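Beta-glucuronidase (uncultured Clostridium sp., PDB 6U7J) probably hydrolyses beta-D-glucuronides, including estrogen glucuronides that reach the gut, as a glycoside hydrolase family 2 beta-glucuronidase. Local coordinates at residues B[20-25]-B[82-87]; B[123-128]-B[189-194]. All coordinates share one frame; numbering follows the deposited sequence.

Interaction 1: B[20-25]-B[82-87]; sequences QIKELN and KFAVPR. Unlike the reference sequence in segment 20-25: Ile21 (reference Met).
Lys22 and Leu24 meet Ala84 and Phe83 in the beta-sandwich of the family 2 sugar-binding domain, where strands 20-32 and 76-85 are antiparallel neighbours. Within these segments the strands have already spread apart: the nearest CA pair, Leu24 with Phe83, is 7.2 Å apart, and side chains bridge the gap. The polar bridge is Lys22. With CG anti to the backbone N (chi1 170°) and bends at the three later torsions, its chain brings NZ to 2.8 Å from Ala84 O. The ammonium group comes in at an angle to the carbonyl, with C=O...N at 133° and the nitrogen tilted 34° from the carbonyl plane. A water links the same two residues, accepting from Lys22 NZ at 3.0 Å and from Ala84 N at 2.9 Å, so both backbone polar atoms of Ala84 are engaged. The apolar bridge is Leu24: its CD2 rests on Phe83 CB at 3.6 Å, while CD1 lies 4.1 Å from Phe83 CG, oblique to the ring. Phe83 offers mainly its CB here, since its CG sits between the backbone N and the carbonyl carbon and the ring leads away from Leu24, packing against Leu190 and Leu139. The subunit boundary is close by: Ile21 O accepts a hydrogen bond from Lys22 NZ of the second subunit, and Ala84 packs on Asn16 of that subunit, so both strands of the pair take part in the interface. Within the contact, the carbonyl and the water would be expected to offset part of the cost of burying the Lys22 ammonium group.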
ATOM      1  N   GLN B  20       3.974  21.465 -44.762  1.00 33.72           N
ATOM      2  CA  GLN B  20       3.030  21.576 -43.663  1.00 36.70           C
ATOM      3  C   GLN B  20       2.614  20.184 -43.188  1.00 36.99           C
ATOM      4  O   GLN B  20       2.685  19.214 -43.950  1.00 35.14           O
ATOM      5  CB  GLN B  20       1.795  22.401 -44.039  1.00 38.58           C
ATOM      6  CG  GLN B  20       1.055  22.921 -42.821  1.00 41.85           C
ATOM      7  CD  GLN B  20      -0.132  23.799 -43.161  1.00 49.43           C
ATOM      8  OE1 GLN B  20      -0.755  23.674 -44.233  1.00 46.81           O
ATOM      9  NE2 GLN B  20      -0.458  24.705 -42.241  1.00 47.55           N
ATOM     10  N   ILE B  21       2.201  20.113 -41.924  1.00 36.33           N
ATOM     11  CA  ILE B  21       1.854  18.877 -41.254  1.00 36.53           C
ATOM     12  C   ILE B  21       0.414  18.979 -40.757  1.00 36.80           C
ATOM     13  O   ILE B  21       0.014  20.008 -40.200  1.00 36.81           O
ATOM     14  CB  ILE B  21       2.784  18.579 -40.051  1.00 39.94           C
ATOM     15  CG1 ILE B  21       4.251  18.425 -40.504  1.00 37.55           C
ATOM     16  CG2 ILE B  21       2.281  17.378 -39.246  1.00 40.03           C
ATOM     17  CD1 ILE B  21       5.244  18.506 -39.328  1.00 37.30           C
ATOM     18  N   LYS B  22      -0.352  17.904 -40.929  1.00 34.96           N
ATOM     19  CA  LYS B  22      -1.659  17.794 -40.335  1.00 35.69           C
ATOM     20  C   LYS B  22      -1.694  16.536 -39.466  1.00 34.90           C
ATOM     21  O   LYS B  22      -1.459  15.426 -39.951  1.00 33.76           O
ATOM     22  CB  LYS B  22      -2.756  17.725 -41.390  1.00 36.44           C
ATOM     23  CG  LYS B  22      -4.072  17.368 -40.800  1.00 41.87           C
ATOM     24  CD  LYS B  22      -5.092  18.424 -41.113  1.00 49.56           C
ATOM     25  CE  LYS B  22      -5.448  18.390 -42.591  1.00 47.85           C
ATOM     26  NZ  LYS B  22      -6.902  18.607 -42.742  1.00 51.67           N
ATOM     27  N   GLU B  23      -1.983  16.715 -38.178  1.00 34.50           N
ATOM     28  CA  GLU B  23      -2.064  15.635 -37.225  1.00 36.87           C
ATOM     29  C   GLU B  23      -3.413  14.929 -37.319  1.00 36.94           C
ATOM     30  O   GLU B  23      -4.462  15.569 -37.279  1.00 38.11           O
ATOM     31  CB  GLU B  23      -1.872  16.165 -35.790  1.00 36.75           C
ATOM     32  CG  GLU B  23      -0.668  17.065 -35.620  1.00 44.39           C
ATOM     33  CD  GLU B  23       0.603  16.263 -35.418  1.00 51.18           C
ATOM     34  OE1 GLU B  23       0.531  15.221 -34.741  1.00 58.93           O
ATOM     35  OE2 GLU B  23       1.671  16.666 -35.914  1.00 59.90           O
ATOM     36  N   LEU B  24      -3.382  13.597 -37.392  1.00 30.91           N
ATOM     37  CA  LEU B  24      -4.593  12.806 -37.406  1.00 34.18           C
ATOM     38  C   LEU B  24      -4.726  11.942 -36.153  1.00 32.93           C
ATOM     39  O   LEU B  24      -4.890  10.723 -36.257  1.00 32.81           O
ATOM     40  CB  LEU B  24      -4.641  11.910 -38.657  1.00 30.97           C
ATOM     41  CG  LEU B  24      -4.459  12.671 -39.970  1.00 38.53           C
ATOM     42  CD1 LEU B  24      -4.455  11.696 -41.124  1.00 35.61           C
ATOM     43  CD2 LEU B  24      -5.555  13.712 -40.125  1.00 30.58           C
ATOM     44  N   ASN B  25      -4.666  12.540 -34.973  1.00 30.81           N
ATOM     45  CA  ASN B  25      -4.711  11.798 -33.720  1.00 34.01           C
ATOM     46  C   ASN B  25      -6.138  11.880 -33.154  1.00 35.74           C
ATOM     47  O   ASN B  25      -7.072  11.593 -33.907  1.00 38.93           O
ATOM     48  CB  ASN B  25      -3.601  12.298 -32.801  1.00 32.00           C
ATOM     49  CG  ASN B  25      -2.235  12.142 -33.432  1.00 33.17           C
ATOM     50  OD1 ASN B  25      -1.938  11.123 -34.060  1.00 33.21           O
ATOM     51  ND2 ASN B  25      -1.412  13.157 -33.295  1.00 37.37           N
ATOM     52  N   LYS B  82     -11.839   9.752 -40.374  1.00 29.56           N
ATOM     53  CA  LYS B  82     -11.905  10.573 -41.569  1.00 33.01           C
ATOM     54  C   LYS B  82     -10.913  11.731 -41.475  1.00 37.10           C
ATOM     55  O   LYS B  82     -10.594  12.203 -40.380  1.00 39.40           O
ATOM     56  CB  LYS B  82     -13.334  11.077 -41.777  1.00 35.74           C
ATOM     57  CG  LYS B  82     -14.199   9.967 -42.400  1.00 44.85           C
ATOM     58  CD  LYS B  82     -15.688  10.171 -42.235  1.00 54.33           C
ATOM     59  CE  LYS B  82     -16.451   8.895 -42.622  1.00 60.24           C
ATOM     60  NZ  LYS B  82     -16.336   7.800 -41.598  1.00 60.70           N
ATOM     61  N   PHE B  83     -10.391  12.155 -42.630  1.00 35.06           N
ATOM     62  CA  PHE B  83      -9.513  13.317 -42.697  1.00 35.19           C
ATOM     63  C   PHE B  83      -9.802  14.117 -43.960  1.00 34.88           C
ATOM     64  O   PHE B  83     -10.415  13.628 -44.910  1.00 37.88           O
ATOM     65  CB  PHE B  83      -8.018  12.932 -42.615  1.00 31.35           C
ATOM     66  CG  PHE B  83      -7.466  12.245 -43.838  1.00 39.39           C
ATOM     67  CD1 PHE B  83      -7.494  10.867 -43.950  1.00 34.64           C
ATOM     68  CD2 PHE B  83      -6.855  12.979 -44.855  1.00 36.92           C
ATOM     69  CE1 PHE B  83      -6.952  10.237 -45.056  1.00 33.78           C
ATOM     70  CE2 PHE B  83      -6.328  12.350 -45.964  1.00 35.65           C
ATOM     71  CZ  PHE B  83      -6.366  10.977 -46.059  1.00 33.96           C
ATOM     72  N   ALA B  84      -9.359  15.368 -43.952  1.00 37.10           N
ATOM     73  CA  ALA B  84      -9.643  16.304 -45.030  1.00 39.92           C
ATOM     74  C   ALA B  84      -8.355  16.744 -45.706  1.00 38.96           C
ATOM     75  O   ALA B  84      -7.347  16.996 -45.033  1.00 39.14           O
ATOM     76  CB  ALA B  84     -10.389  17.529 -44.504  1.00 33.58           C
ATOM     77  N   VAL B  85      -8.378  16.814 -47.032  1.00 38.11           N
ATOM     78  CA  VAL B  85      -7.341  17.497 -47.801  1.00 36.18           C
ATOM     79  C   VAL B  85      -7.862  18.888 -48.140  1.00 38.67           C
ATOM     80  O   VAL B  85      -8.905  18.999 -48.807  1.00 40.00           O
ATOM     81  CB  VAL B  85      -6.952  16.725 -49.077  1.00 40.72           C
ATOM     82  CG1 VAL B  85      -5.769  17.420 -49.774  1.00 38.97           C
ATOM     83  CG2 VAL B  85      -6.578  15.289 -48.758  1.00 38.27           C
ATOM     84  N   PRO B  86      -7.198  19.952 -47.699  1.00 36.60           N
ATOM     85  CA  PRO B  86      -7.656  21.297 -48.043  1.00 39.69           C
ATOM     86  C   PRO B  86      -7.503  21.573 -49.539  1.00 43.38           C
ATOM     87  O   PRO B  86      -6.648  20.988 -50.212  1.00 37.15           O
ATOM     88  CB  PRO B  86      -6.736  22.215 -47.219  1.00 38.78           C
ATOM     89  CG  PRO B  86      -5.932  21.300 -46.312  1.00 40.30           C
ATOM     90  CD  PRO B  86      -5.921  19.962 -46.970  1.00 36.94           C
ATOM     91  N   ARG B  87      -8.367  22.463 -50.051  1.00 40.05           N
ATOM     92  CA  ARG B  87      -8.169  23.022 -51.381  1.00 44.25           C
ATOM     93  C   ARG B  87      -6.765  23.588 -51.529  1.00 42.73           C
ATOM     94  O   ARG B  87      -6.104  23.378 -52.550  1.00 44.08           O
ATOM     95  CB  ARG B  87      -9.193  24.125 -51.660  1.00 44.46           C
ATOM     96  CG  ARG B  87     -10.499  23.638 -52.235  1.00 52.12           C
ATOM     97  CD  ARG B  87     -11.372  24.784 -52.707  1.00 45.06           C
ATOM     98  NE  ARG B  87     -11.589  25.759 -51.652  1.00 45.91           N
ATOM     99  CZ  ARG B  87     -12.749  25.930 -51.029  1.00 46.96           C
ATOM    100  NH1 ARG B  87     -13.803  25.188 -51.362  1.00 38.98           N
ATOM    101  NH2 ARG B  87     -12.853  26.850 -50.079  1.00 44.71           N
TER
HETATM  102  O   HOH W   1      -8.415  16.435 -41.398  1.00 37.64           O

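Interaction 2: B[123-128]-B[189-194]; sequences PFEADV and RLYCTP
Glu125 and Tyr191 make the tight end of this contact, which spans two strands that are not neighbours: strand 93-98 runs between 124-127 and 188-193, and even the CA atoms of Glu125 and Arg189, a nearest pair, are 9.2 Å apart. Tyr191 OH donates to Glu125 OE1 at 2.7 Å. The proton arrives on the syn side of the carboxylate, with the hydroxyl oxygen 27° out of its plane, and OE1 itself lies in the plane of the phenol at the ring edge. The two side chains cross at about a right angle, with carboxylate and ring planes 46° apart. Glu125 gets there by placing CG between its backbone N and carbonyl carbon (chi1 58°) and then extending fully, and both side chains pass over Val95 of the intervening strand. Thr193 CG2 lies at another part of the ring edge, also in plane, while Thr193 OG1 donates to Pro194 O at 2.9 Å. The loose part is apolar. Val128 CG2 and Leu190 CD1 approach only to 4.1 Å, crossing at a slant, and they pack on Leu94 and Leu96 respectively of the middle strand. Burial does not follow tightness: Val128 and Leu190 are buried, whereas Glu125 keeps partial exposure at the short bond. Arg97 NH2 forms a salt bridge to the same OE1. That oxygen therefore receives a neutral and a charged donor together, an arrangement expected to stabilise the ionised carboxylate and to fix the direction of the tyrosine hydroxyl.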
ATOM      1  N   PRO B 123       8.789   4.039 -38.149  1.00 29.82           N
ATOM      2  CA  PRO B 123       7.761   4.695 -38.963  1.00 31.70           C
ATOM      3  C   PRO B 123       7.684   4.144 -40.378  1.00 35.04           C
ATOM      4  O   PRO B 123       8.588   3.470 -40.874  1.00 37.14           O
ATOM      5  CB  PRO B 123       8.213   6.156 -38.983  1.00 31.70           C
ATOM      6  CG  PRO B 123       9.705   6.072 -38.883  1.00 32.04           C
ATOM      7  CD  PRO B 123       9.964   4.906 -37.944  1.00 32.32           C
ATOM      8  N   PHE B 124       6.571   4.459 -41.033  1.00 35.75           N
ATOM      9  CA  PHE B 124       6.402   4.186 -42.453  1.00 33.14           C
ATOM     10  C   PHE B 124       5.456   5.229 -43.028  1.00 34.94           C
ATOM     11  O   PHE B 124       4.773   5.949 -42.291  1.00 31.71           O
ATOM     12  CB  PHE B 124       5.895   2.759 -42.708  1.00 28.64           C
ATOM     13  CG  PHE B 124       4.579   2.437 -42.035  1.00 31.53           C
ATOM     14  CD1 PHE B 124       4.536   2.083 -40.686  1.00 32.24           C
ATOM     15  CD2 PHE B 124       3.394   2.454 -42.754  1.00 33.45           C
ATOM     16  CE1 PHE B 124       3.330   1.766 -40.066  1.00 33.41           C
ATOM     17  CE2 PHE B 124       2.173   2.138 -42.143  1.00 34.39           C
ATOM     18  CZ  PHE B 124       2.142   1.797 -40.795  1.00 32.44           C
ATOM     19  N   GLU B 125       5.440   5.338 -44.355  1.00 32.41           N
ATOM     20  CA  GLU B 125       4.602   6.354 -44.965  1.00 37.46           C
ATOM     21  C   GLU B 125       4.130   5.891 -46.341  1.00 37.88           C
ATOM     22  O   GLU B 125       4.622   4.909 -46.903  1.00 37.41           O
ATOM     23  CB  GLU B 125       5.331   7.713 -45.030  1.00 39.11           C
ATOM     24  CG  GLU B 125       6.632   7.707 -45.785  1.00 41.26           C
ATOM     25  CD  GLU B 125       7.312   9.079 -45.823  1.00 44.24           C
ATOM     26  OE1 GLU B 125       7.145   9.897 -44.888  1.00 43.04           O
ATOM     27  OE2 GLU B 125       8.013   9.343 -46.813  1.00 45.40           O
ATOM     28  N   ALA B 126       3.141   6.607 -46.864  1.00 34.07           N
ATOM     29  CA  ALA B 126       2.561   6.325 -48.171  1.00 34.23           C
ATOM     30  C   ALA B 126       2.330   7.647 -48.878  1.00 36.66           C
ATOM     31  O   ALA B 126       1.754   8.567 -48.289  1.00 36.58           O
ATOM     32  CB  ALA B 126       1.236   5.561 -48.051  1.00 32.49           C
ATOM     33  N   ASP B 127       2.801   7.751 -50.121  1.00 33.38           N
ATOM     34  CA  ASP B 127       2.497   8.904 -50.958  1.00 36.27           C
ATOM     35  C   ASP B 127       1.063   8.755 -51.447  1.00 36.55           C
ATOM     36  O   ASP B 127       0.757   7.802 -52.164  1.00 41.36           O
ATOM     37  CB  ASP B 127       3.486   8.971 -52.129  1.00 42.12           C
ATOM     38  CG  ASP B 127       3.349  10.247 -52.958  1.00 42.98           C
ATOM     39  OD1 ASP B 127       2.242  10.552 -53.439  1.00 45.26           O
ATOM     40  OD2 ASP B 127       4.359  10.952 -53.148  1.00 50.84           O
ATOM     41  N   VAL B 128       0.177   9.657 -51.042  1.00 36.29           N
ATOM     42  CA  VAL B 128      -1.220   9.587 -51.456  1.00 40.80           C
ATOM     43  C   VAL B 128      -1.585  10.728 -52.405  1.00 38.44           C
ATOM     44  O   VAL B 128      -2.764  11.055 -52.550  1.00 36.88           O
ATOM     45  CB  VAL B 128      -2.167   9.575 -50.245  1.00 39.28           C
ATOM     46  CG1 VAL B 128      -1.908   8.361 -49.383  1.00 39.16           C
ATOM     47  CG2 VAL B 128      -2.018  10.870 -49.459  1.00 34.62           C
ATOM     48  N   ARG B 189       0.255  11.364 -39.174  1.00 34.27           N
ATOM     49  CA  ARG B 189       0.421  12.676 -39.777  1.00 35.85           C
ATOM     50  C   ARG B 189       0.150  12.593 -41.273  1.00 39.02           C
ATOM     51  O   ARG B 189       0.611  11.665 -41.943  1.00 38.00           O
ATOM     52  CB  ARG B 189       1.837  13.230 -39.535  1.00 34.25           C
ATOM     53  CG  ARG B 189       2.314  13.142 -38.097  1.00 41.57           C
ATOM     54  CD  ARG B 189       3.416  14.157 -37.793  1.00 49.08           C
ATOM     55  NE  ARG B 189       4.005  13.959 -36.468  1.00 59.62           N
ATOM     56  CZ  ARG B 189       4.365  14.932 -35.631  1.00 58.91           C
ATOM     57  NH1 ARG B 189       4.207  16.212 -35.962  1.00 54.90           N
ATOM     58  NH2 ARG B 189       4.886  14.617 -34.451  1.00 54.92           N
ATOM     59  N   LEU B 190      -0.620  13.553 -41.783  1.00 34.94           N
ATOM     60  CA  LEU B 190      -0.682  13.847 -43.210  1.00 35.50           C
ATOM     61  C   LEU B 190       0.104  15.132 -43.443  1.00 35.46           C
ATOM     62  O   LEU B 190      -0.180  16.152 -42.810  1.00 37.24           O
ATOM     63  CB  LEU B 190      -2.124  14.005 -43.689  1.00 34.01           C
ATOM     64  CG  LEU B 190      -2.266  14.290 -45.190  1.00 36.42           C
ATOM     65  CD1 LEU B 190      -2.082  13.013 -46.005  1.00 34.00           C
ATOM     66  CD2 LEU B 190      -3.608  14.925 -45.495  1.00 35.43           C
ATOM     67  N   TYR B 191       1.092  15.087 -44.334  1.00 35.40           N
ATOM     68  CA  TYR B 191       1.930  16.254 -44.549  1.00 34.01           C
ATOM     69  C   TYR B 191       2.146  16.501 -46.044  1.00 34.77           C
ATOM     70  O   TYR B 191       2.047  15.586 -46.858  1.00 33.21           O
ATOM     71  CB  TYR B 191       3.268  16.119 -43.813  1.00 32.68           C
ATOM     72  CG  TYR B 191       4.291  15.132 -44.351  1.00 33.56           C
ATOM     73  CD1 TYR B 191       5.218  15.517 -45.333  1.00 33.01           C
ATOM     74  CD2 TYR B 191       4.413  13.864 -43.806  1.00 31.78           C
ATOM     75  CE1 TYR B 191       6.199  14.643 -45.790  1.00 30.33           C
ATOM     76  CE2 TYR B 191       5.393  12.976 -44.251  1.00 33.27           C
ATOM     77  CZ  TYR B 191       6.289  13.376 -45.247  1.00 37.57           C
ATOM     78  OH  TYR B 191       7.266  12.510 -45.704  1.00 35.48           O
ATOM     79  N   CYS B 192       2.447  17.756 -46.396  1.00 31.70           N
ATOM     80  CA  CYS B 192       2.637  18.135 -47.784  1.00 40.25           C
ATOM     81  C   CYS B 192       4.047  18.676 -48.022  1.00 39.08           C
ATOM     82  O   CYS B 192       4.721  19.151 -47.097  1.00 40.62           O
ATOM     83  CB  CYS B 192       1.549  19.152 -48.260  1.00 32.33           C
ATOM     84  SG  CYS B 192       1.577  20.807 -47.559  1.00 43.04           S
ATOM     85  N   THR B 193       4.524  18.515 -49.257  1.00 38.95           N
ATOM     86  CA  THR B 193       5.760  19.098 -49.766  1.00 40.31           C
ATOM     87  C   THR B 193       5.546  19.527 -51.213  1.00 40.96           C
ATOM     88  O   THR B 193       4.584  19.095 -51.866  1.00 36.57           O
ATOM     89  CB  THR B 193       6.965  18.139 -49.728  1.00 40.40           C
ATOM     90  OG1 THR B 193       6.855  17.166 -50.775  1.00 37.48           O
ATOM     91  CG2 THR B 193       7.147  17.437 -48.363  1.00 41.32           C
ATOM     92  N   PRO B 194       6.433  20.374 -51.745  1.00 40.51           N
ATOM     93  CA  PRO B 194       6.474  20.578 -53.199  1.00 41.55           C
ATOM     94  C   PRO B 194       6.776  19.269 -53.917  1.00 42.29           C
ATOM     95  O   PRO B 194       7.345  18.334 -53.342  1.00 35.95           O
ATOM     96  CB  PRO B 194       7.610  21.593 -53.388  1.00 44.04           C
ATOM     97  CG  PRO B 194       7.705  22.313 -52.067  1.00 41.08           C
ATOM     98  CD  PRO B 194       7.363  21.279 -51.034  1.00 39.85           C
TER

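From the N terminus, the chain first closes interaction 1 when strand 76-85 returns beside the start of strand 20-32, 57 residues on. Interaction 2 opens only afterwards and closes 61 residues later, when strand 188-193 comes back near 124-127. The two loops are thus in series, neither nesting nor crossing. In space their centres lie 11 Å apart, because strands 20-32 and 188-193 are antiparallel neighbours in one sheet. Lys22 N lies 2.6 Å from Leu190 O, a probable backbone hydrogen bond, and Glu23 OE2 forms a salt bridge with Arg189 NH1, also at 2.6 Å. Together they tie early and late strands of the sugar-binding domain.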